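Local coordinates for YfkN protein (Bacillus subtilis subsp. subtilis, PDB 3GVE) that is of unknown function but belongs to the calcineurin-like phosphoesterase family and holds a manganese ion and a magnesium ion side by side, at residues H251-S256 with M279-G284; L15-I20 with K285-I290. All blocks are in the same frame, centred on the assembly; numbering follows the deposited sequence. Where two conformers were deposited one is given.

Contact 1: H251-S256 with M279-G284; sequences HGLFPS and MPSSWG. With MN (manganese (II) ion), chain C.
His251 sets CG anti to its carbonyl carbon, beside the backbone N (chi1 -65°), and the imidazole beyond lies with one face under Ser282 CB. Ser282 turns its OG between backbone N and carbonyl carbon (chi1 64°), where it bonds a water that also holds His251 O. This is the metal-site end of a short antiparallel strand pair in the calcineurin-like phosphoesterase fold. The serine makes a CH-pi contact, its CB 3.6 Å from the centroid of the His251 ring and shifted toward the rim at CG and ND1. Further back, Phe254 and Met279, a selenomethionine, form the hydrogen-bonded pair. Met279 N reaches Phe254 O at 2.9 Å, while Phe254 N returns a longer bond to Met279 O, in the carbonyl plane on a lone pair. Their CB atoms meet on one face of the sheet. Met279 SE packs against the backbone of Gly252, 3.5 Å from its C. Pro280 then centres an inverse gamma turn, after which Ser281 N gives Gly252 O only a weak bond. Leu253 CD2 covers Ser281 CB at 3.6 Å. Beyond the weak bond two waters take over: one lies between His251 N and Ser281 O, the other links His251 O with Ser281 OG and Ser282 OG. Asp19, His21, Asp64 and two waters complete the manganese site, to which His251 contributes NE2 at 2.2 Å.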
loop_
_atom_site.group_PDB
_atom_site.type_symbol
_atom_site.label_atom_id
_atom_site.label_comp_id
_atom_site.label_asym_id
_atom_site.label_seq_id
_atom_site.Cartn_x
_atom_site.Cartn_y
_atom_site.Cartn_z
ATOM N N HIS A 251 -10.117 3.437 -3.590
ATOM C CA HIS A 251 -9.950 2.749 -2.307
ATOM C C HIS A 251 -10.724 3.472 -1.173
ATOM O O HIS A 251 -10.384 3.337 -0.005
ATOM C CB HIS A 251 -8.452 2.555 -1.942
ATOM C CG HIS A 251 -7.686 1.649 -2.871
ATOM N ND1 HIS A 251 -6.504 1.055 -2.499
ATOM C CD2 HIS A 251 -7.916 1.252 -4.150
ATOM C CE1 HIS A 251 -6.050 0.311 -3.494
ATOM N NE2 HIS A 251 -6.874 0.431 -4.517
ATOM N N GLY A 252 -11.770 4.212 -1.541
ATOM C CA GLY A 252 -12.645 4.893 -0.593
ATOM C C GLY A 252 -13.928 4.139 -0.290
ATOM O O GLY A 252 -14.038 2.971 -0.645
ATOM N N LEU A 253 -14.885 4.809 0.361
ATOM C CA LEU A 253 -16.154 4.214 0.714
ATOM C C LEU A 253 -17.270 4.972 0.037
ATOM O O LEU A 253 -17.296 6.224 0.091
ATOM C CB LEU A 253 -16.382 4.259 2.250
ATOM C CG LEU A 253 -15.305 3.583 3.106
ATOM C CD1 LEU A 253 -15.752 3.627 4.606
ATOM C CD2 LEU A 253 -15.044 2.196 2.688
ATOM N N PHE A 254 -18.222 4.257 -0.511
ATOM C CA PHE A 254 -19.457 4.885 -0.954
ATOM C C PHE A 254 -20.562 3.851 -0.847
ATOM O O PHE A 254 -20.377 2.735 -1.296
ATOM C CB PHE A 254 -19.380 5.455 -2.377
ATOM C CG PHE A 254 -20.614 6.262 -2.721
ATOM C CD1 PHE A 254 -20.688 7.606 -2.419
ATOM C CD2 PHE A 254 -21.739 5.626 -3.202
ATOM C CE1 PHE A 254 -21.838 8.331 -2.654
ATOM C CE2 PHE A 254 -22.910 6.342 -3.446
ATOM C CZ PHE A 254 -22.964 7.704 -3.163
ATOM N N PRO A 255 -21.707 4.204 -0.270
ATOM C CA PRO A 255 -22.026 5.528 0.273
ATOM C C PRO A 255 -21.237 5.884 1.508
ATOM O O PRO A 255 -20.729 5.033 2.170
ATOM C CB PRO A 255 -23.520 5.417 0.614
ATOM C CG PRO A 255 -23.794 3.995 0.743
ATOM C CD PRO A 255 -22.854 3.289 -0.208
ATOM N N SER A 256 -21.139 7.172 1.763
ATOM C CA SER A 256 -20.615 7.701 3.011
ATOM C C SER A 256 -21.116 9.128 3.203
ATOM O O SER A 256 -21.488 9.816 2.261
ATOM C CB SER A 256 -19.098 7.652 3.062
ATOM O OG SER A 256 -18.557 8.585 2.194
HETATM N N MSE A 279 -18.964 1.549 -3.580
HETATM C CA MSE A 279 -17.506 1.483 -3.635
HETATM C C MSE A 279 -17.043 0.832 -2.336
HETATM O O MSE A 279 -16.951 1.475 -1.290
HETATM C CB MSE A 279 -16.866 2.870 -3.786
HETATM C CG MSE A 279 -15.330 2.814 -3.798
HETATM SE SE MSE A 279 -14.504 4.565 -3.680
HETATM C CE MSE A 279 -15.016 5.262 -5.400
ATOM N N PRO A 280 -16.766 -0.459 -2.416
ATOM C CA PRO A 280 -16.455 -1.224 -1.207
ATOM C C PRO A 280 -14.969 -1.287 -0.859
ATOM O O PRO A 280 -14.377 -2.334 -0.770
ATOM C CB PRO A 280 -17.015 -2.610 -1.529
ATOM C CG PRO A 280 -16.860 -2.728 -2.995
ATOM C CD PRO A 280 -17.158 -1.344 -3.532
ATOM N N SER A 281 -14.389 -0.128 -0.614
ATOM C CA SER A 281 -13.051 -0.012 -0.032
ATOM C C SER A 281 -12.003 -0.694 -0.931
ATOM O O SER A 281 -12.010 -0.521 -2.136
ATOM C CB SER A 281 -13.063 -0.588 1.405
ATOM O OG SER A 281 -11.849 -0.278 2.076
ATOM N N SER A 282 -11.086 -1.426 -0.320
ATOM C CA SER A 282 -10.056 -2.154 -1.049
ATOM C C SER A 282 -9.698 -3.410 -0.252
ATOM O O SER A 282 -10.048 -3.535 0.904
ATOM C CB SER A 282 -8.828 -1.277 -1.294
ATOM O OG SER A 282 -8.220 -0.924 -0.074
ATOM N N TRP A 283 -9.044 -4.349 -0.920
ATOM C CA TRP A 283 -8.481 -5.561 -0.314
ATOM C C TRP A 283 -9.514 -6.500 0.317
ATOM O O TRP A 283 -9.175 -7.336 1.132
ATOM C CB TRP A 283 -7.395 -5.195 0.720
ATOM C CG TRP A 283 -6.177 -4.537 0.160
ATOM C CD1 TRP A 283 -6.028 -3.960 -1.043
ATOM C CD2 TRP A 283 -4.924 -4.399 0.836
ATOM N NE1 TRP A 283 -4.742 -3.465 -1.178
ATOM C CE2 TRP A 283 -4.048 -3.724 -0.029
ATOM C CE3 TRP A 283 -4.465 -4.782 2.095
ATOM C CZ2 TRP A 283 -2.722 -3.428 0.318
ATOM C CZ3 TRP A 283 -3.156 -4.492 2.439
ATOM C CH2 TRP A 283 -2.304 -3.825 1.552
ATOM N N GLY A 284 -10.773 -6.340 -0.066
ATOM C CA GLY A 284 -11.842 -7.149 0.486
ATOM C C GLY A 284 -12.349 -6.695 1.840
ATOM O O GLY A 284 -13.037 -7.430 2.494
HETATM MN MN MN C . -6.431 -0.292 -6.599
HETATM O O HOH W 1 -11.736 1.143 -4.426
HETATM O O HOH W 2 -9.516 1.054 1.316
HETATM O O HOH W 3 -6.665 1.713 -7.482
HETATM O O HOH W 4 -4.324 0.478 -6.694
#

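Contact 2: L15-I20 with K285-I290. With MN (manganese (II) ion), chain C.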
loop_
_atom_site.group_PDB
_atom_site.type_symbol
_atom_site.label_atom_id
_atom_site.label_comp_id
_atom_site.label_asym_id
_atom_site.label_seq_id
_atom_site.Cartn_x
_atom_site.Cartn_y
_atom_site.Cartn_z
ATOM N N LEU A 15 -23.907 -8.295 -5.661
ATOM C CA LEU A 15 -22.796 -8.237 -4.703
ATOM C C LEU A 15 -21.512 -7.934 -5.460
ATOM O O LEU A 15 -21.324 -8.454 -6.540
ATOM C CB LEU A 15 -22.665 -9.573 -3.989
ATOM C CG LEU A 15 -23.956 -10.146 -3.382
ATOM C CD1 LEU A 15 -23.634 -11.463 -2.685
ATOM C CD2 LEU A 15 -24.606 -9.169 -2.409
ATOM N N ALA A 16 -20.644 -7.097 -4.891
ATOM C CA ALA A 16 -19.469 -6.608 -5.624
ATOM C C ALA A 16 -18.203 -6.512 -4.800
ATOM O O ALA A 16 -18.226 -5.993 -3.671
ATOM C CB ALA A 16 -19.760 -5.231 -6.235
ATOM N N THR A 17 -17.095 -6.976 -5.391
ATOM C CA THR A 17 -15.761 -6.712 -4.788
ATOM C C THR A 17 -15.006 -5.761 -5.680
ATOM O O THR A 17 -15.331 -5.602 -6.917
ATOM C CB THR A 17 -14.993 -8.025 -4.602
ATOM O OG1 THR A 17 -15.004 -8.779 -5.846
ATOM C CG2 THR A 17 -15.625 -8.861 -3.522
ATOM N N THR A 18 -14.053 -5.052 -5.114
ATOM C CA THR A 18 -13.180 -4.193 -5.899
ATOM C C THR A 18 -11.814 -4.066 -5.247
ATOM O O THR A 18 -11.690 -4.141 -4.040
ATOM C CB THR A 18 -13.789 -2.761 -6.103
ATOM O OG1 THR A 18 -13.116 -2.084 -7.183
ATOM C CG2 THR A 18 -13.708 -1.918 -4.820
ATOM N N ASP A 19 -10.802 -3.834 -6.067
ATOM C CA ASP A 19 -9.460 -3.538 -5.579
ATOM C C ASP A 19 -8.967 -4.573 -4.553
ATOM O O ASP A 19 -8.328 -4.255 -3.572
ATOM C CB ASP A 19 -9.381 -2.090 -5.049
ATOM C CG ASP A 19 -9.565 -1.065 -6.154
ATOM O OD1 ASP A 19 -8.548 -0.656 -6.753
ATOM O OD2 ASP A 19 -10.728 -0.683 -6.421
ATOM N N ILE A 20 -9.175 -5.873 -4.835
ATOM C CA ILE A 20 -8.790 -6.987 -3.953
ATOM C C ILE A 20 -7.266 -7.082 -3.904
ATOM O O ILE A 20 -6.701 -7.429 -2.860
ATOM C CB ILE A 20 -9.454 -8.306 -4.457
ATOM C CG1 ILE A 20 -10.928 -8.295 -4.174
ATOM C CG2 ILE A 20 -8.816 -9.494 -3.788
ATOM C CD1 ILE A 20 -11.348 -8.280 -2.889
ATOM N N LYS A 285 -12.035 -5.470 2.247
ATOM C CA LYS A 285 -12.467 -4.954 3.554
ATOM C C LYS A 285 -13.980 -4.707 3.694
ATOM O O LYS A 285 -14.509 -4.667 4.789
ATOM C CB LYS A 285 -11.677 -3.688 3.918
ATOM C CG LYS A 285 -10.178 -3.946 4.167
ATOM C CD LYS A 285 -9.392 -2.639 4.312
ATOM C CE LYS A 285 -7.890 -2.876 4.508
ATOM N NZ LYS A 285 -7.200 -1.561 4.638
ATOM N N TYR A 286 -14.650 -4.558 2.559
ATOM C CA TYR A 286 -16.091 -4.362 2.489
ATOM C C TYR A 286 -16.612 -5.147 1.287
ATOM O O TYR A 286 -15.867 -5.407 0.347
ATOM C CB TYR A 286 -16.416 -2.887 2.279
ATOM C CG TYR A 286 -16.332 -2.016 3.505
ATOM C CD1 TYR A 286 -17.479 -1.557 4.121
ATOM C CD2 TYR A 286 -15.112 -1.631 4.023
ATOM C CE1 TYR A 286 -17.412 -0.736 5.247
ATOM C CE2 TYR A 286 -15.039 -0.814 5.145
ATOM C CZ TYR A 286 -16.188 -0.380 5.739
ATOM O OH TYR A 286 -16.113 0.430 6.853
ATOM N N LEU A 287 -17.882 -5.518 1.345
ATOM C CA LEU A 287 -18.620 -6.030 0.196
ATOM C C LEU A 287 -19.638 -4.962 -0.221
ATOM O O LEU A 287 -20.317 -4.386 0.615
ATOM C CB LEU A 287 -19.373 -7.293 0.585
ATOM C CG LEU A 287 -20.131 -7.979 -0.554
ATOM C CD1 LEU A 287 -19.146 -8.523 -1.576
ATOM C CD2 LEU A 287 -21.027 -9.088 0.001
ATOM N N GLY A 288 -19.749 -4.716 -1.520
ATOM C CA GLY A 288 -20.777 -3.823 -2.036
ATOM C C GLY A 288 -22.059 -4.601 -2.263
ATOM O O GLY A 288 -22.032 -5.736 -2.689
ATOM N N VAL A 289 -23.183 -3.952 -1.996
ATOM C CA VAL A 289 -24.492 -4.589 -2.123
ATOM C C VAL A 289 -25.451 -3.599 -2.754
ATOM O O VAL A 289 -25.726 -2.568 -2.184
ATOM C CB VAL A 289 -25.048 -5.054 -0.738
ATOM C CG1 VAL A 289 -26.391 -5.757 -0.904
ATOM C CG2 VAL A 289 -24.049 -5.961 -0.034
ATOM N N ILE A 290 -25.945 -3.933 -3.938
ATOM C CA ILE A 290 -26.991 -3.144 -4.573
ATOM C C ILE A 290 -28.273 -3.965 -4.684
ATOM O O ILE A 290 -28.262 -5.077 -5.161
ATOM C CB ILE A 290 -26.558 -2.659 -5.970
ATOM C CG1 ILE A 290 -25.453 -1.608 -5.820
ATOM C CG2 ILE A 290 -27.732 -2.126 -6.750
ATOM C CD1 ILE A 290 -24.922 -1.071 -7.139
HETATM MN MN MN C . -6.431 -0.292 -6.599
HETATM O O HOH W 5 -14.421 -5.973 -2.015
HETATM O O HOH W 3 -6.665 1.713 -7.482
HETATM O O HOH W 4 -4.324 0.478 -6.694
#
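Leu15 and Val289 lie side by side and point the same way, the leucine CD2 resting 4.0 Å from Val289 CG2 and almost as near to CG1. They are a non-hydrogen-bonded pair of antiparallel strands in a sheet that probably belongs to the beta-sandwich core of this family. Leu287 joins them under helix 40-53, whose Leu46, Ile47 and His50 cover this side. Its CG stands anti to the backbone N (chi1 -177°) and chi2 of 66° places CD1, so that Leu287 crosses Thr17 obliquely, CD1 to the threonine CG2 at 4.0 Å. The same CD1 comes within 3.4 Å of Ala16 O. That oxygen also takes the N-H of Gly288 in its carbonyl plane, at 2.9 Å. The return bond, Ala16 N to Gly288 O, is just as short, but its donor tilts 31° from the plane. Past Thr17 the backbones part, and a water spans the gap from Tyr286 O, 2.8 Å away, to a more distant Thr18 N. Thr17 OG1 turns to Asp61 and Tyr101 instead. The far end is polar: Thr18 OG1 donates to Asp19 OD2 from above the carboxylate plane, and His249 N bonds the same oxygen. With OD2 held by two donors and OD1 bound to manganese, the carboxylate probably has little freedom to rotate, and the loop just past strand 9-17 probably presents Asp19 in a restrained orientation.

Overall arrangement
Both contacts are buried and both feed the same manganese ion, through His251 in contact 1 and Asp19 in contact 2, and the two waters on the metal belong to both. They sit in different sheets: strand 275-280 of one packs on strand 286-297 of the other, Pro280 CB lying 3.5 Å from Gly288 N. The chain runs straight from 279-284 into 285-290, tying them together. Both share antiparallel backbone bonds. Contact 2, nearer the centre of the molecule, adds aliphatic packing under helix 40-53, whereas contact 1 has more water and serine in its bonding. The second subunit reaches both, at Leu253 and Ser281 in contact 1 and Tyr286 in contact 2.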